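Local atomic coordinates of tyrosine aminotransferase (Leishmania infantum, PDB entry 4IX8), a protein that probably transfers the amino group of tyrosine to 2-oxoglutarate, using pyridoxal 5'-phosphate as cofactor. Residues A[349-354]-A[419-425]; A[254-258]-A[343-348]; A[356-362]-A[435-440]; A[167-171]-A[217-223]. One frame throughout, in Å; residues are numbered along the deposited sequence.

Overall arrangement
Contacts 1, 2 and 3 follow one element, helix 337-355: contact 2 uses its middle, contact 1 its last turns and contact 3 the loop beyond it. Contacts 1 and 2 touch, their centres about 11 Å apart. Contact 3 adjoins contact 1 in sequence, 356-362 following 349-354, and its 435-440 lies on helix 425-442, begun at Ser425. Contacts 1 and 4 are buried. Contact 1 rests on a tyrosine hydroxyl gripping a strand-end carbonyl; contact 4, near the chain's centre and beside the cofactor, combines prolines, a weak backbone bond and a water. Contacts 2 and 3 are partly buried and mainly apolar; a carboxylate bonds a backbone N-H in contact 2, whereas contact 3 adds a CH-pi contact.

Contact 1: A[349-354]-A[419-425]; sequences AGAKVY and ATVSRPS
Tyr354 reaches from the end of helix 337-355 to the end of strand 416-420, where its hydroxyl donates a 2.6 Å hydrogen bond from OH to Thr420 O. With CG opposite the carbonyl carbon about the first torsion (chi1 -78°), the ring points across to the strand end and meets that oxygen at its edge. The bond is bent: the C=O...donor angle is 136°, and the hydroxyl stands above the carbonyl plane, 36° out of it. Two apolar neighbours lie obliquely about the ring, Ala419 CB at 3.6 Å from Tyr354 CZ and Val421 CG2 at 3.7 Å from Tyr354 CE2. Val421 splits its branches between partners: CG1, trans to its own backbone N, lies 3.6 Å from Ala351 N at the helix backbone, while CG2 serves the tyrosine. Gly350, lacking a side chain, lets its CA come within 3.7 Å of Val421 O, so helix and turn approach backbone to backbone. At the contact's edge Ser425 OG lies 4.1 Å from Ala349 CB. Leu428 of helix 425-442 touches both Val353 and Tyr354, and Val375 of the neighbouring strand touches Tyr354 and Ala419. Helix, strand end and second helix thus pack together in the small-domain part of an aminotransferase of fold type I. The chemistry is that of a buried phenol whose single hydroxyl bond fixes the ring's reach, while alkyl groups, Ala419 and Val421 among them, pack around it.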
loop_
_atom_site.group_PDB
_atom_site.type_symbol
_atom_site.label_atom_id
_atom_site.label_comp_id
_atom_site.label_asym_id
_atom_site.label_seq_id
_atom_site.Cartn_x
_atom_site.Cartn_y
_atom_site.Cartn_z
ATOM N N ALA A 349 -32.822 -1.122 -3.260
ATOM C CA ALA A 349 -33.597 -2.367 -3.212
ATOM C C ALA A 349 -33.089 -3.216 -2.067
ATOM O O ALA A 349 -33.870 -3.869 -1.402
ATOM C CB ALA A 349 -33.542 -3.144 -4.538
ATOM N N GLY A 350 -31.776 -3.248 -1.854
ATOM C CA GLY A 350 -31.271 -4.036 -0.745
ATOM C C GLY A 350 -31.751 -3.473 0.576
ATOM O O GLY A 350 -32.040 -4.204 1.516
ATOM N N ALA A 351 -31.892 -2.161 0.631
ATOM C CA ALA A 351 -32.320 -1.530 1.858
ATOM C C ALA A 351 -33.758 -1.899 2.158
ATOM O O ALA A 351 -34.084 -2.185 3.297
ATOM C CB ALA A 351 -32.158 -0.040 1.761
ATOM N N LYS A 352 -34.599 -1.949 1.124
ATOM C CA LYS A 352 -36.010 -2.265 1.316
ATOM C C LYS A 352 -36.121 -3.652 1.920
ATOM O O LYS A 352 -36.992 -3.891 2.733
ATOM C CB LYS A 352 -36.810 -2.179 0.007
ATOM N N VAL A 353 -35.242 -4.572 1.537
ATOM C CA VAL A 353 -35.310 -5.937 2.072
ATOM C C VAL A 353 -35.012 -5.953 3.588
ATOM O O VAL A 353 -35.683 -6.682 4.329
ATOM C CB VAL A 353 -34.340 -6.888 1.328
ATOM C CG1 VAL A 353 -34.365 -8.294 1.922
ATOM C CG2 VAL A 353 -34.695 -6.930 -0.172
ATOM N N TYR A 354 -34.075 -5.135 4.065
ATOM C CA TYR A 354 -33.788 -5.125 5.507
ATOM C C TYR A 354 -34.950 -4.516 6.293
ATOM O O TYR A 354 -35.208 -4.896 7.438
ATOM C CB TYR A 354 -32.505 -4.371 5.801
ATOM C CG TYR A 354 -31.281 -5.223 5.481
ATOM C CD1 TYR A 354 -30.981 -6.359 6.219
ATOM C CD2 TYR A 354 -30.467 -4.916 4.395
ATOM C CE1 TYR A 354 -29.864 -7.146 5.901
ATOM C CE2 TYR A 354 -29.358 -5.700 4.065
ATOM C CZ TYR A 354 -29.068 -6.812 4.814
ATOM O OH TYR A 354 -27.958 -7.568 4.493
ATOM N N ALA A 419 -24.693 -5.298 8.377
ATOM C CA ALA A 419 -25.141 -6.123 7.275
ATOM C C ALA A 419 -24.976 -5.327 6.003
ATOM O O ALA A 419 -25.105 -4.090 5.980
ATOM C CB ALA A 419 -26.573 -6.542 7.458
ATOM N N THR A 420 -24.668 -6.053 4.949
ATOM C CA THR A 420 -24.380 -5.476 3.659
ATOM C C THR A 420 -25.626 -5.354 2.812
ATOM O O THR A 420 -26.441 -6.258 2.764
ATOM C CB THR A 420 -23.329 -6.337 2.953
ATOM O OG1 THR A 420 -22.040 -6.026 3.533
ATOM C CG2 THR A 420 -23.291 -6.069 1.486
ATOM N N VAL A 421 -25.741 -4.233 2.113
ATOM C CA VAL A 421 -26.915 -3.929 1.268
ATOM C C VAL A 421 -26.678 -4.179 -0.258
ATOM O O VAL A 421 -27.584 -4.042 -1.082
ATOM C CB VAL A 421 -27.359 -2.471 1.574
ATOM C CG1 VAL A 421 -28.326 -1.928 0.592
ATOM C CG2 VAL A 421 -27.978 -2.424 2.973
ATOM N N SER A 422 -25.436 -4.475 -0.615
ATOM C CA SER A 422 -24.957 -4.460 -1.990
ATOM C C SER A 422 -25.131 -5.804 -2.656
ATOM O O SER A 422 -24.759 -5.969 -3.809
ATOM C CB SER A 422 -23.499 -4.071 -2.038
ATOM O OG SER A 422 -22.728 -5.123 -1.510
ATOM N N ARG A 423 -25.597 -6.801 -1.917
ATOM C CA ARG A 423 -25.849 -8.080 -2.549
ATOM C C ARG A 423 -27.198 -8.137 -3.300
ATOM O O ARG A 423 -28.059 -7.258 -3.138
ATOM C CB ARG A 423 -25.713 -9.175 -1.494
ATOM C CG ARG A 423 -24.292 -9.108 -0.851
ATOM C CD ARG A 423 -23.834 -10.469 -0.385
ATOM N NE ARG A 423 -23.674 -11.383 -1.516
ATOM C CZ ARG A 423 -23.449 -12.688 -1.404
ATOM N NH1 ARG A 423 -23.341 -13.436 -2.488
ATOM N NH2 ARG A 423 -23.364 -13.258 -0.209
ATOM N N PRO A 424 -27.380 -9.172 -4.143
ATOM C CA PRO A 424 -28.648 -9.303 -4.879
ATOM C C PRO A 424 -29.821 -9.607 -3.957
ATOM O O PRO A 424 -29.649 -10.299 -2.953
ATOM C CB PRO A 424 -28.378 -10.468 -5.862
ATOM C CG PRO A 424 -26.895 -10.541 -5.992
ATOM C CD PRO A 424 -26.370 -10.137 -4.616
ATOM N N SER A 425 -30.992 -9.075 -4.301
ATOM C CA SER A 425 -32.190 -9.217 -3.473
ATOM C C SER A 425 -32.507 -10.644 -3.078
ATOM O O SER A 425 -32.948 -10.913 -1.960
ATOM C CB SER A 425 -33.384 -8.626 -4.209
ATOM O OG SER A 425 -33.203 -7.229 -4.292
#

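Contact 2: A[254-258]-A[343-348]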
loop_
_atom_site.group_PDB
_atom_site.type_symbol
_atom_site.label_atom_id
_atom_site.label_comp_id
_atom_site.label_asym_id
_atom_site.label_seq_id
_atom_site.Cartn_x
_atom_site.Cartn_y
_atom_site.Cartn_z
ATOM N N GLU A 254 -20.321 9.523 -3.913
ATOM C CA GLU A 254 -21.171 9.323 -5.104
ATOM C C GLU A 254 -22.313 8.362 -4.829
ATOM O O GLU A 254 -23.128 8.081 -5.725
ATOM C CB GLU A 254 -20.352 8.746 -6.255
ATOM C CG GLU A 254 -19.264 9.669 -6.824
ATOM C CD GLU A 254 -19.737 10.464 -8.014
ATOM O OE1 GLU A 254 -20.851 10.209 -8.511
ATOM O OE2 GLU A 254 -18.965 11.305 -8.496
ATOM N N MET A 255 -22.319 7.798 -3.621
ATOM C CA MET A 255 -23.236 6.706 -3.284
ATOM C C MET A 255 -24.266 7.096 -2.227
ATOM O O MET A 255 -24.474 6.371 -1.251
ATOM C CB MET A 255 -22.435 5.509 -2.849
ATOM C CG MET A 255 -21.910 4.792 -4.064
ATOM S SD MET A 255 -20.429 3.864 -3.637
ATOM C CE MET A 255 -21.219 2.329 -3.145
ATOM N N VAL A 256 -24.829 8.293 -2.386
ATOM C CA VAL A 256 -25.996 8.714 -1.624
ATOM C C VAL A 256 -27.258 8.197 -2.289
ATOM O O VAL A 256 -27.382 8.269 -3.516
ATOM C CB VAL A 256 -26.075 10.235 -1.519
ATOM C CG1 VAL A 256 -27.304 10.667 -0.669
ATOM C CG2 VAL A 256 -24.794 10.779 -0.929
ATOM N N LEU A 257 -28.222 7.764 -1.476
ATOM C CA LEU A 257 -29.499 7.188 -1.951
ATOM C C LEU A 257 -30.665 8.185 -1.903
ATOM O O LEU A 257 -30.555 9.264 -1.340
ATOM C CB LEU A 257 -29.886 5.980 -1.101
ATOM C CG LEU A 257 -28.777 4.998 -0.721
ATOM C CD1 LEU A 257 -29.360 3.810 0.014
ATOM C CD2 LEU A 257 -28.047 4.549 -1.962
ATOM N N ASN A 258 -31.779 7.814 -2.511
ATOM C CA ASN A 258 -33.029 8.547 -2.326
ATOM C C ASN A 258 -32.934 10.045 -2.670
ATOM O O ASN A 258 -33.583 10.854 -2.025
ATOM C CB ASN A 258 -33.499 8.377 -0.861
ATOM C CG ASN A 258 -33.624 6.905 -0.443
ATOM O OD1 ASN A 258 -34.017 6.060 -1.252
ATOM N ND2 ASN A 258 -33.248 6.589 0.816
ATOM N N ILE A 343 -26.005 1.644 -9.593
ATOM C CA ILE A 343 -25.533 1.059 -8.357
ATOM C C ILE A 343 -26.481 1.460 -7.205
ATOM O O ILE A 343 -26.836 0.647 -6.345
ATOM C CB ILE A 343 -24.097 1.514 -8.081
ATOM C CG1 ILE A 343 -23.157 0.968 -9.178
ATOM C CG2 ILE A 343 -23.643 1.054 -6.707
ATOM C CD1 ILE A 343 -21.767 1.655 -9.202
ATOM N N VAL A 344 -26.887 2.726 -7.211
ATOM C CA VAL A 344 -27.790 3.291 -6.210
ATOM C C VAL A 344 -29.117 2.551 -6.179
ATOM O O VAL A 344 -29.651 2.267 -5.121
ATOM C CB VAL A 344 -28.050 4.778 -6.488
ATOM C CG1 VAL A 344 -29.264 5.313 -5.680
ATOM C CG2 VAL A 344 -26.800 5.566 -6.175
ATOM N N THR A 345 -29.647 2.267 -7.356
ATOM C CA THR A 345 -30.910 1.560 -7.483
ATOM C C THR A 345 -30.803 0.197 -6.807
ATOM O O THR A 345 -31.705 -0.221 -6.095
ATOM C CB THR A 345 -31.276 1.390 -8.982
ATOM O OG1 THR A 345 -31.574 2.675 -9.537
ATOM C CG2 THR A 345 -32.459 0.434 -9.193
ATOM N N GLN A 346 -29.675 -0.473 -7.010
ATOM C CA GLN A 346 -29.434 -1.787 -6.423
ATOM C C GLN A 346 -29.375 -1.730 -4.910
ATOM O O GLN A 346 -29.922 -2.606 -4.221
ATOM C CB GLN A 346 -28.113 -2.346 -6.925
ATOM C CG GLN A 346 -28.062 -2.600 -8.374
ATOM C CD GLN A 346 -28.616 -3.938 -8.659
ATOM O OE1 GLN A 346 -28.017 -4.970 -8.306
ATOM N NE2 GLN A 346 -29.791 -3.952 -9.262
ATOM N N LEU A 347 -28.762 -0.656 -4.406
ATOM C CA LEU A 347 -28.615 -0.462 -2.962
ATOM C C LEU A 347 -29.956 -0.096 -2.317
ATOM O O LEU A 347 -30.244 -0.547 -1.207
ATOM C CB LEU A 347 -27.599 0.633 -2.666
ATOM C CG LEU A 347 -26.157 0.367 -3.150
ATOM C CD1 LEU A 347 -25.321 1.639 -3.030
ATOM C CD2 LEU A 347 -25.478 -0.781 -2.409
ATOM N N GLU A 348 -30.776 0.718 -2.987
ATOM C CA GLU A 348 -32.084 1.064 -2.438
ATOM C C GLU A 348 -32.929 -0.219 -2.293
ATOM O O GLU A 348 -33.572 -0.438 -1.292
ATOM C CB GLU A 348 -32.774 2.081 -3.351
ATOM C CG GLU A 348 -32.202 3.479 -3.218
ATOM C CD GLU A 348 -32.595 4.442 -4.337
ATOM O OE1 GLU A 348 -33.281 4.039 -5.299
ATOM O OE2 GLU A 348 -32.196 5.622 -4.262
#
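Leu257 and Val344 bring the two backbones closest, their CA atoms 6.0 Å apart, where the irregular loop 254-258 runs beside helix 337-355. The loop follows strand 246-249 of the large sheet in this class-I, fold type I aminotransferase, and the helix is probably the long one that in relatives joins the large and small domains. Asn258 has left-handed backbone angles, which turn the chain at the end of the segment. Leu257 is the central apolar residue. Its CD2 lies 4.0 Å from Val344 CG1 and equally 4.0 Å from Leu347 CB; the Leu257 side chain runs antiparallel to that of Val344 and roughly perpendicular to that of Leu347. Met255 reaches the helix by a bend at the thioether (chi3 89°), which places its CE 4.2 Å from Leu347 CD1. The other valine branch, Val344 CG2, rests against the loop backbone at Val256 O, 3.8 Å away. Backbone bonds of Met255 with Ser372 and of Leu257 with Gln370 tie the loop to the chain at 370-372. The polar part is Glu348, extended beyond CG, which passes alongside Asn258 with carboxylate and amide planes nearly parallel. Asn258 ND2 bonds Gln370 OE1, whereas OD1 is on the side of the glutamate. Asn258 N donates to Glu348 OE2 at 2.8 Å, almost straight at 166°, meeting the oxygen on its anti side and 22° out of the carboxylate plane.

Contact 3: A[356-362]-A[435-440]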
loop_
_atom_site.group_PDB
_atom_site.type_symbol
_atom_site.label_atom_id
_atom_site.label_comp_id
_atom_site.label_asym_id
_atom_site.label_seq_id
_atom_site.Cartn_x
_atom_site.Cartn_y
_atom_site.Cartn_z
ATOM N N ARG A 356 -37.857 -5.108 5.997
ATOM C CA ARG A 356 -38.806 -6.158 6.351
ATOM C C ARG A 356 -38.586 -6.650 7.771
ATOM O O ARG A 356 -39.537 -7.082 8.410
ATOM C CB ARG A 356 -38.726 -7.354 5.387
ATOM C CG ARG A 356 -39.255 -7.098 3.966
ATOM C CD ARG A 356 -39.214 -8.413 3.071
ATOM N NE ARG A 356 -39.362 -9.598 3.925
ATOM C CZ ARG A 356 -38.610 -10.688 3.863
ATOM N NH1 ARG A 356 -37.689 -10.830 2.927
ATOM N NH2 ARG A 356 -38.809 -11.661 4.733
ATOM N N LEU A 357 -37.367 -6.538 8.282
ATOM C CA LEU A 357 -37.072 -6.950 9.659
ATOM C C LEU A 357 -37.870 -6.154 10.704
ATOM O O LEU A 357 -38.136 -6.659 11.796
ATOM C CB LEU A 357 -35.581 -6.788 9.970
ATOM C CG LEU A 357 -34.632 -7.796 9.305
ATOM C CD1 LEU A 357 -33.239 -7.336 9.453
ATOM C CD2 LEU A 357 -34.788 -9.219 9.882
ATOM N N LEU A 358 -38.286 -4.939 10.347
ATOM C CA LEU A 358 -39.026 -4.067 11.258
ATOM C C LEU A 358 -40.518 -4.432 11.343
ATOM O O LEU A 358 -41.212 -4.000 12.268
ATOM C CB LEU A 358 -38.887 -2.622 10.798
ATOM C CG LEU A 358 -37.452 -2.102 10.721
ATOM C CD1 LEU A 358 -37.401 -0.708 10.117
ATOM C CD2 LEU A 358 -36.808 -2.090 12.096
ATOM N N GLU A 359 -41.011 -5.236 10.398
ATOM C CA GLU A 359 -42.421 -5.588 10.391
ATOM C C GLU A 359 -42.749 -6.670 11.426
ATOM O O GLU A 359 -43.902 -6.871 11.740
ATOM C CB GLU A 359 -42.856 -6.043 8.991
ATOM C CG GLU A 359 -42.705 -4.965 7.931
ATOM C CD GLU A 359 -42.895 -5.482 6.499
ATOM O OE1 GLU A 359 -43.321 -6.635 6.290
ATOM O OE2 GLU A 359 -42.595 -4.719 5.563
ATOM N N HIS A 360 -41.734 -7.353 11.948
ATOM C CA HIS A 360 -41.919 -8.395 12.968
ATOM C C HIS A 360 -41.398 -7.898 14.309
ATOM O O HIS A 360 -40.440 -7.117 14.361
ATOM C CB HIS A 360 -41.162 -9.672 12.603
ATOM C CG HIS A 360 -41.624 -10.325 11.341
ATOM N ND1 HIS A 360 -41.154 -9.960 10.090
ATOM C CD2 HIS A 360 -42.485 -11.347 11.133
ATOM C CE1 HIS A 360 -41.734 -10.711 9.172
ATOM N NE2 HIS A 360 -42.542 -11.561 9.779
ATOM N N ASP A 361 -41.979 -8.393 15.391
ATOM C CA ASP A 361 -41.562 -7.955 16.712
ATOM C C ASP A 361 -40.415 -8.823 17.237
ATOM O O ASP A 361 -40.605 -9.635 18.139
ATOM C CB ASP A 361 -42.773 -7.988 17.646
ATOM C CG ASP A 361 -42.478 -7.412 18.999
ATOM O OD1 ASP A 361 -41.842 -6.352 19.078
ATOM O OD2 ASP A 361 -42.898 -8.018 19.997
ATOM N N ILE A 362 -39.227 -8.645 16.668
ATOM C CA ILE A 362 -38.117 -9.578 16.900
ATOM C C ILE A 362 -36.892 -8.916 17.506
ATOM O O ILE A 362 -35.835 -9.546 17.614
ATOM C CB ILE A 362 -37.690 -10.279 15.585
ATOM C CG1 ILE A 362 -37.617 -9.266 14.459
ATOM C CG2 ILE A 362 -38.694 -11.370 15.209
ATOM C CD1 ILE A 362 -36.814 -9.700 13.270
ATOM N N ILE A 435 -33.156 -14.923 9.495
ATOM C CA ILE A 435 -32.923 -14.073 10.630
ATOM C C ILE A 435 -34.218 -13.926 11.423
ATOM O O ILE A 435 -34.218 -13.993 12.654
ATOM C CB ILE A 435 -32.426 -12.728 10.174
ATOM C CG1 ILE A 435 -31.009 -12.892 9.631
ATOM C CG2 ILE A 435 -32.381 -11.740 11.344
ATOM C CD1 ILE A 435 -30.535 -11.772 8.806
ATOM N N ILE A 436 -35.326 -13.751 10.714
ATOM C CA ILE A 436 -36.623 -13.684 11.350
ATOM C C ILE A 436 -36.928 -14.963 12.092
ATOM O O ILE A 436 -37.277 -14.960 13.260
ATOM C CB ILE A 436 -37.693 -13.424 10.315
ATOM C CG1 ILE A 436 -37.519 -12.001 9.784
ATOM C CG2 ILE A 436 -39.098 -13.644 10.889
ATOM C CD1 ILE A 436 -38.368 -11.718 8.577
ATOM N N GLU A 437 -36.814 -16.068 11.388
ATOM C CA GLU A 437 -37.020 -17.363 11.992
ATOM C C GLU A 437 -36.083 -17.527 13.181
ATOM O O GLU A 437 -36.463 -18.042 14.219
ATOM C CB GLU A 437 -36.796 -18.436 10.943
ATOM C CG GLU A 437 -36.747 -19.839 11.442
ATOM C CD GLU A 437 -36.119 -20.715 10.396
ATOM O OE1 GLU A 437 -36.619 -20.669 9.249
ATOM O OE2 GLU A 437 -35.102 -21.387 10.698
ATOM N N PHE A 438 -34.856 -17.060 13.033
ATOM C CA PHE A 438 -33.860 -17.234 14.076
ATOM C C PHE A 438 -34.234 -16.468 15.348
ATOM O O PHE A 438 -34.106 -16.973 16.469
ATOM C CB PHE A 438 -32.512 -16.767 13.563
ATOM C CG PHE A 438 -31.466 -16.664 14.619
ATOM C CD1 PHE A 438 -30.789 -17.781 15.042
ATOM C CD2 PHE A 438 -31.152 -15.464 15.167
ATOM C CE1 PHE A 438 -29.823 -17.696 15.993
ATOM C CE2 PHE A 438 -30.174 -15.376 16.124
ATOM C CZ PHE A 438 -29.519 -16.501 16.538
ATOM N N CYS A 439 -34.720 -15.249 15.167
ATOM C CA CYS A 439 -35.104 -14.424 16.298
ATOM C C CYS A 439 -36.290 -15.027 17.075
ATOM O O CYS A 439 -36.251 -15.110 18.307
ATOM C CB CYS A 439 -35.445 -13.018 15.818
ATOM S SG CYS A 439 -34.025 -12.055 15.426
ATOM N N GLU A 440 -37.331 -15.445 16.355
ATOM C CA GLU A 440 -38.538 -15.983 16.998
ATOM C C GLU A 440 -38.188 -17.176 17.865
ATOM O O GLU A 440 -38.693 -17.333 18.975
ATOM C CB GLU A 440 -39.589 -16.394 15.964
ATOM C CG GLU A 440 -40.076 -15.258 15.074
ATOM C CD GLU A 440 -41.115 -14.357 15.733
ATOM O OE1 GLU A 440 -41.340 -14.467 16.963
ATOM O OE2 GLU A 440 -41.705 -13.530 14.997
#
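His360 is met on one ring face by a methyl group: Ile436 CG2 stands 4.0 Å from the ring centroid and only 6° off the normal, a well-centred CH-pi contact. The same isoleucine touches the ring with its other branch, Ile436 CD1 lying 3.6 Å from His360 CE1. His360 ND1 is buried here with no polar partner in the model, and Ile436 CD1 lies against it. The two branches of that residue divide because CG2 is trans to the backbone N while CG1 lies opposite the carbonyl carbon (chi1 -69°). CD1 also approaches Arg356 NH2, at 3.9 Å and obliquely to the guanidinium; the two side chains run roughly perpendicular, and the charge of Arg356 is paired with Asp433 of helix 425-442. Next to this, Leu357 CD2 fits between the two helix residues, 3.8 Å from Ile435 CG2 and 3.9 Å from Ile436 CG1. Ile362 holds CG1 in the crowded position between backbone N and carbonyl carbon (chi1 44°), and its CB meets Cys439 CB at 3.5 Å. Its CG2 faces the bent end of Glu440, 3.7 Å from OE2. Asp361, centre of an inverse gamma turn, sets the chain on course for strand 364-365, whose Ile364 touches Ile435 and Cys439. The result is a loop-on-helix packing of the small domain, where the connection from helix 337-355 to strand 364-365 folds over the C-terminal helix 425-442.

Contact 4: A[167-171]-A[217-223]; sequences CAPSF and INPSNPC
Phe171 and Asn221 join two loops at the ends of the neighbouring parallel strands 163-168 and 211-217, in the large domain of the fold type I, pyridoxal phosphate-dependent aminotransferases. Of the hydrogen bonds, the direct one is backbone to backbone and weak: Phe171 N to Asn221 O at 3.1 Å, bent to 129°. A second link goes through water 1, which donates to Pro169 O at 3.2 Å and lies 2.7 Å from Ser220 OG. That hydroxyl oxygen also accepts from Cys223 N, an ST motif that ties the turn 220-223 to itself. Asn221 keeps its amide for the cofactor site: with CG trans to the backbone N (chi1 170°), ND2 bonds O3 of the pyridoxal phosphate-modified lysine at position 282 and OD1 bonds Arg418. On its way the nitrogen passes 3.5 Å from Phe171 CD1, amide and ring planes at 45°. Among the apolar contacts, Ile217 CD1 packs against loop 169-171, 3.9 Å from Phe171 CB and close to Ser170 CB, while its CG1 lies 4.1 Å from Cys167 SG. Pro169 and Pro222, each after a cis peptide bond, form the other cluster. Pro169 CB meets Pro222 CG at 3.9 Å, and Trp196 also touches both Pro169 and Cys223. Closest in this cluster, Pro169 CG rests 3.6 Å from Cys223 SG.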
loop_
_atom_site.group_PDB
_atom_site.type_symbol
_atom_site.label_atom_id
_atom_site.label_comp_id
_atom_site.label_asym_id
_atom_site.label_seq_id
_atom_site.Cartn_x
_atom_site.Cartn_y
_atom_site.Cartn_z
ATOM N N CYS A 167 -14.986 8.702 15.237
ATOM C CA CYS A 167 -16.336 8.216 15.490
ATOM C C CYS A 167 -16.319 6.726 15.816
ATOM O O CYS A 167 -15.462 5.989 15.344
ATOM C CB CYS A 167 -17.243 8.499 14.299
ATOM S SG CYS A 167 -16.491 7.832 12.830
ATOM N N ALA A 168 -17.282 6.297 16.629
ATOM C CA ALA A 168 -17.614 4.873 16.830
ATOM C C ALA A 168 -19.124 4.790 16.709
ATOM O O ALA A 168 -19.821 5.558 17.342
ATOM C CB ALA A 168 -17.180 4.356 18.173
ATOM N N PRO A 169 -19.647 3.855 15.909
ATOM C CA PRO A 169 -18.910 2.827 15.177
ATOM C C PRO A 169 -18.261 3.353 13.919
ATOM O O PRO A 169 -18.702 4.344 13.343
ATOM C CB PRO A 169 -19.987 1.791 14.852
ATOM C CG PRO A 169 -21.253 2.576 14.760
ATOM C CD PRO A 169 -21.106 3.706 15.767
ATOM N N SER A 170 -17.222 2.663 13.479
ATOM C CA SER A 170 -16.404 3.153 12.406
ATOM C C SER A 170 -15.738 2.030 11.672
ATOM O O SER A 170 -15.375 1.011 12.272
ATOM C CB SER A 170 -15.324 4.115 12.952
ATOM O OG SER A 170 -14.640 3.508 14.038
ATOM N N PHE A 171 -15.502 2.288 10.389
ATOM C CA PHE A 171 -14.589 1.522 9.537
ATOM C C PHE A 171 -13.319 1.262 10.341
ATOM O O PHE A 171 -12.715 2.194 10.826
ATOM C CB PHE A 171 -14.273 2.336 8.275
ATOM C CG PHE A 171 -13.311 1.675 7.319
ATOM C CD1 PHE A 171 -13.578 0.438 6.767
ATOM C CD2 PHE A 171 -12.149 2.330 6.933
ATOM C CE1 PHE A 171 -12.673 -0.157 5.867
ATOM C CE2 PHE A 171 -11.254 1.751 6.042
ATOM C CZ PHE A 171 -11.505 0.505 5.520
ATOM N N ILE A 217 -16.391 10.104 9.132
ATOM C CA ILE A 217 -16.668 9.293 7.973
ATOM C C ILE A 217 -18.048 9.651 7.449
ATOM O O ILE A 217 -19.042 9.408 8.102
ATOM C CB ILE A 217 -16.590 7.783 8.284
ATOM C CG1 ILE A 217 -15.254 7.418 8.965
ATOM C CG2 ILE A 217 -16.732 7.018 6.987
ATOM C CD1 ILE A 217 -15.137 5.972 9.402
ATOM N N ASN A 218 -18.101 10.217 6.262
ATOM C CA ASN A 218 -19.347 10.714 5.737
ATOM C C ASN A 218 -19.385 10.693 4.208
ATOM O O ASN A 218 -18.655 11.416 3.583
ATOM C CB ASN A 218 -19.584 12.129 6.208
ATOM C CG ASN A 218 -20.895 12.677 5.673
ATOM O OD1 ASN A 218 -21.954 12.129 5.942
ATOM N ND2 ASN A 218 -20.822 13.723 4.882
ATOM N N PRO A 219 -20.251 9.884 3.601
ATOM C CA PRO A 219 -21.213 8.989 4.230
ATOM C C PRO A 219 -20.533 7.882 4.988
ATOM O O PRO A 219 -19.383 7.566 4.667
ATOM C CB PRO A 219 -22.019 8.445 3.042
ATOM C CG PRO A 219 -21.877 9.477 1.963
ATOM C CD PRO A 219 -20.462 9.999 2.151
ATOM N N SER A 220 -21.263 7.223 5.891
ATOM C CA SER A 220 -20.635 6.311 6.851
ATOM C C SER A 220 -20.698 4.809 6.523
ATOM O O SER A 220 -21.727 4.287 6.150
ATOM C CB SER A 220 -21.264 6.510 8.218
ATOM O OG SER A 220 -20.961 5.388 9.023
ATOM N N ASN A 221 -19.540 4.155 6.618
ATOM C CA ASN A 221 -19.408 2.726 6.855
ATOM C C ASN A 221 -19.054 2.581 8.337
ATOM O O ASN A 221 -18.009 3.061 8.723
ATOM C CB ASN A 221 -18.298 2.133 5.953
ATOM C CG ASN A 221 -17.951 0.703 6.310
ATOM O OD1 ASN A 221 -18.625 0.078 7.147
ATOM N ND2 ASN A 221 -16.911 0.160 5.669
ATOM N N PRO A 222 -19.857 1.868 9.161
ATOM C CA PRO A 222 -20.938 0.932 8.844
ATOM C C PRO A 222 -22.374 1.455 8.896
ATOM O O PRO A 222 -23.226 0.617 8.629
ATOM C CB PRO A 222 -20.773 -0.129 9.937
ATOM C CG PRO A 222 -20.383 0.685 11.133
ATOM C CD PRO A 222 -19.586 1.855 10.615
ATOM N N CYS A 223 -22.652 2.737 9.178
ATOM C CA CYS A 223 -24.027 3.147 9.601
ATOM C C CYS A 223 -24.991 3.492 8.442
ATOM O O CYS A 223 -26.208 3.512 8.621
ATOM C CB CYS A 223 -23.938 4.376 10.522
ATOM S SG CYS A 223 -22.912 4.107 11.969
HETATM O O HOH W 1 -19.032 6.193 10.788
#